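Choloylglycine hydrolase (PDB 2BJF) hydrolyses the amide bond of glycine- and taurine-conjugated bile salts, releasing the free bile acid and the amino acid. Local coordinates at residues F166-G171 against P177-H182. Residues are numbered along the deposited sequence; the frame is centred on the assembly and turned at random.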
loop_
_atom_site.group_PDB
_atom_site.type_symbol
_atom_site.label_atom_id
_atom_site.label_comp_id
_atom_site.label_asym_id
_atom_site.label_seq_id
_atom_site.Cartn_x
_atom_site.Cartn_y
_atom_site.Cartn_z
ATOM N N PHE A 166 27.047 0.112 -12.844
ATOM C CA PHE A 166 25.791 0.342 -13.557
ATOM C C PHE A 166 25.697 1.767 -14.082
ATOM O O PHE A 166 26.076 2.713 -13.390
ATOM C CB PHE A 166 24.589 0.114 -12.636
ATOM C CG PHE A 166 24.523 -1.255 -12.019
ATOM C CD1 PHE A 166 23.990 -2.330 -12.725
ATOM C CD2 PHE A 166 24.955 -1.460 -10.711
ATOM C CE1 PHE A 166 23.912 -3.595 -12.148
ATOM C CE2 PHE A 166 24.877 -2.720 -10.124
ATOM C CZ PHE A 166 24.357 -3.791 -10.845
ATOM N N ASP A 167 25.171 1.917 -15.294
ATOM C CA ASP A 167 24.722 3.222 -15.770
ATOM C C ASP A 167 23.445 3.584 -15.020
ATOM O O ASP A 167 22.494 2.797 -14.990
ATOM C CB ASP A 167 24.456 3.198 -17.279
ATOM C CG ASP A 167 25.731 3.197 -18.106
ATOM O OD1 ASP A 167 26.826 3.416 -17.546
ATOM O OD2 ASP A 167 25.634 2.983 -19.332
ATOM N N ASN A 168 23.435 4.763 -14.402
ATOM C CA ASN A 168 22.287 5.215 -13.620
ATOM C C ASN A 168 21.455 6.248 -14.374
ATOM O O ASN A 168 21.781 7.439 -14.384
ATOM C CB ASN A 168 22.741 5.765 -12.261
ATOM C CG ASN A 168 21.575 6.055 -11.318
ATOM O OD1 ASN A 168 20.422 6.156 -11.739
ATOM N ND2 ASN A 168 21.880 6.191 -10.035
ATOM N N ASN A 169 20.380 5.777 -15.000
ATOM C CA ASN A 169 19.472 6.640 -15.751
ATOM C C ASN A 169 18.268 7.089 -14.920
ATOM O O ASN A 169 17.344 7.718 -15.439
ATOM C CB ASN A 169 19.015 5.937 -17.035
ATOM C CG ASN A 169 20.156 5.694 -18.010
ATOM O OD1 ASN A 169 20.348 4.576 -18.492
ATOM N ND2 ASN A 169 20.922 6.740 -18.303
ATOM N N ILE A 170 18.297 6.765 -13.628
ATOM C CA ILE A 170 17.222 7.117 -12.700
ATOM C C ILE A 170 17.561 8.416 -11.970
ATOM O O ILE A 170 16.669 9.182 -11.596
ATOM C CB ILE A 170 16.966 5.997 -11.645
ATOM C CG1 ILE A 170 17.158 4.588 -12.236
ATOM C CG2 ILE A 170 15.586 6.160 -10.993
ATOM C CD1 ILE A 170 16.200 4.210 -13.356
ATOM N N GLY A 171 18.858 8.648 -11.768
ATOM C CA GLY A 171 19.349 9.843 -11.084
ATOM C C GLY A 171 19.322 9.746 -9.569
ATOM O O GLY A 171 19.520 10.748 -8.873
ATOM N N PRO A 177 18.239 -3.617 -1.651
ATOM C CA PRO A 177 19.091 -4.524 -2.435
ATOM C C PRO A 177 19.919 -3.852 -3.537
ATOM O O PRO A 177 20.084 -2.630 -3.544
ATOM C CB PRO A 177 18.085 -5.507 -3.065
ATOM C CG PRO A 177 16.750 -5.148 -2.538
ATOM C CD PRO A 177 16.824 -3.754 -2.036
ATOM N N THR A 178 20.434 -4.667 -4.458
ATOM C CA THR A 178 21.293 -4.196 -5.546
ATOM C C THR A 178 20.561 -3.230 -6.480
ATOM O O THR A 178 19.326 -3.192 -6.511
ATOM C CB THR A 178 21.864 -5.374 -6.364
ATOM O OG1 THR A 178 20.786 -6.127 -6.936
ATOM C CG2 THR A 178 22.714 -6.285 -5.482
ATOM N N PHE A 179 21.332 -2.454 -7.240
ATOM C CA PHE A 179 20.776 -1.400 -8.091
ATOM C C PHE A 179 19.798 -1.933 -9.139
ATOM O O PHE A 179 18.742 -1.339 -9.368
ATOM C CB PHE A 179 21.894 -0.583 -8.751
ATOM C CG PHE A 179 21.399 0.607 -9.530
ATOM C CD1 PHE A 179 20.823 1.696 -8.876
ATOM C CD2 PHE A 179 21.509 0.642 -10.915
ATOM C CE1 PHE A 179 20.363 2.796 -9.594
ATOM C CE2 PHE A 179 21.058 1.740 -11.642
ATOM C CZ PHE A 179 20.479 2.817 -10.979
ATOM N N ASP A 180 20.148 -3.060 -9.756
ATOM C CA ASP A 180 19.285 -3.690 -10.755
ATOM C C ASP A 180 17.941 -4.128 -10.173
ATOM O O ASP A 180 16.931 -4.133 -10.883
ATOM C CB ASP A 180 19.995 -4.863 -11.443
ATOM C CG ASP A 180 20.472 -5.920 -10.464
ATOM O OD1 ASP A 180 21.252 -5.584 -9.553
ATOM O OD2 ASP A 180 20.075 -7.094 -10.616
ATOM N N TRP A 181 17.930 -4.483 -8.887
ATOM C CA TRP A 181 16.686 -4.838 -8.198
ATOM C C TRP A 181 15.745 -3.636 -8.116
ATOM O O TRP A 181 14.553 -3.755 -8.405
ATOM C CB TRP A 181 16.958 -5.407 -6.795
ATOM C CG TRP A 181 15.717 -5.939 -6.126
ATOM C CD1 TRP A 181 15.305 -7.240 -6.079
ATOM C CD2 TRP A 181 14.719 -5.177 -5.428
ATOM N NE1 TRP A 181 14.113 -7.336 -5.400
ATOM C CE2 TRP A 181 13.734 -6.087 -4.985
ATOM C CE3 TRP A 181 14.568 -3.814 -5.129
ATOM C CZ2 TRP A 181 12.607 -5.680 -4.262
ATOM C CZ3 TRP A 181 13.448 -3.409 -4.409
ATOM C CH2 TRP A 181 12.483 -4.340 -3.983
ATOM N N HIS A 182 16.288 -2.485 -7.721
ATOM C CA HIS A 182 15.496 -1.261 -7.595
ATOM C C HIS A 182 14.955 -0.801 -8.946
ATOM O O HIS A 182 13.800 -0.388 -9.047
ATOM C CB HIS A 182 16.318 -0.143 -6.947
ATOM C CG HIS A 182 16.631 -0.381 -5.503
ATOM N ND1 HIS A 182 15.709 -0.180 -4.498
ATOM C CD2 HIS A 182 17.767 -0.796 -4.894
ATOM C CE1 HIS A 182 16.263 -0.463 -3.333
ATOM N NE2 HIS A 182 17.512 -0.837 -3.544
#
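Phe-179, in the first turn of helix 179-186, packs its ring against Phe-166, Asn-168 and Ile-170, and most of the apolar contact is made there. Its CG lies anti to the backbone N (chi1 -174°), which sends the ring out past Phe-166; the two side chains run by each other in opposite directions. Phe-179 CD2 packs on Phe-166 CB at 3.6 Å, while Phe-179 CB sits over one face of the Phe-166 ring, a CH-pi contact 4.2 Å from the centroid. The ring planes meet obliquely, at 46°. Farther out, Phe-179 CZ reaches Ile-170 CG1 at 4.0 Å, and Phe-229 of helix 225-243 touches both of these side chains.

This is the chain's step from strand 163-167, an end strand of one antiparallel sheet within this chain, by way of strand 172-173 in the other, to a helix, within an Ntn-hydrolase fold.

No hydrogen bond crosses between the segments. Asn-168 OD1 lies at the edge of the Phe-179 ring, 3.4 Å from CZ, and accepts two bonds: Ile-170 N donates in the carbonyl plane at 2.9 Å, an Asx turn, and Gly-171 N from above that plane, extending it to an Asx motif. Its ND2 donates to Val-172 O, fixing the amide's rotation. Thr-178 OG1 donates to Asp-180 OD1 at 2.7 Å, and that same oxygen lies 3.8 Å from Phe-166 CZ.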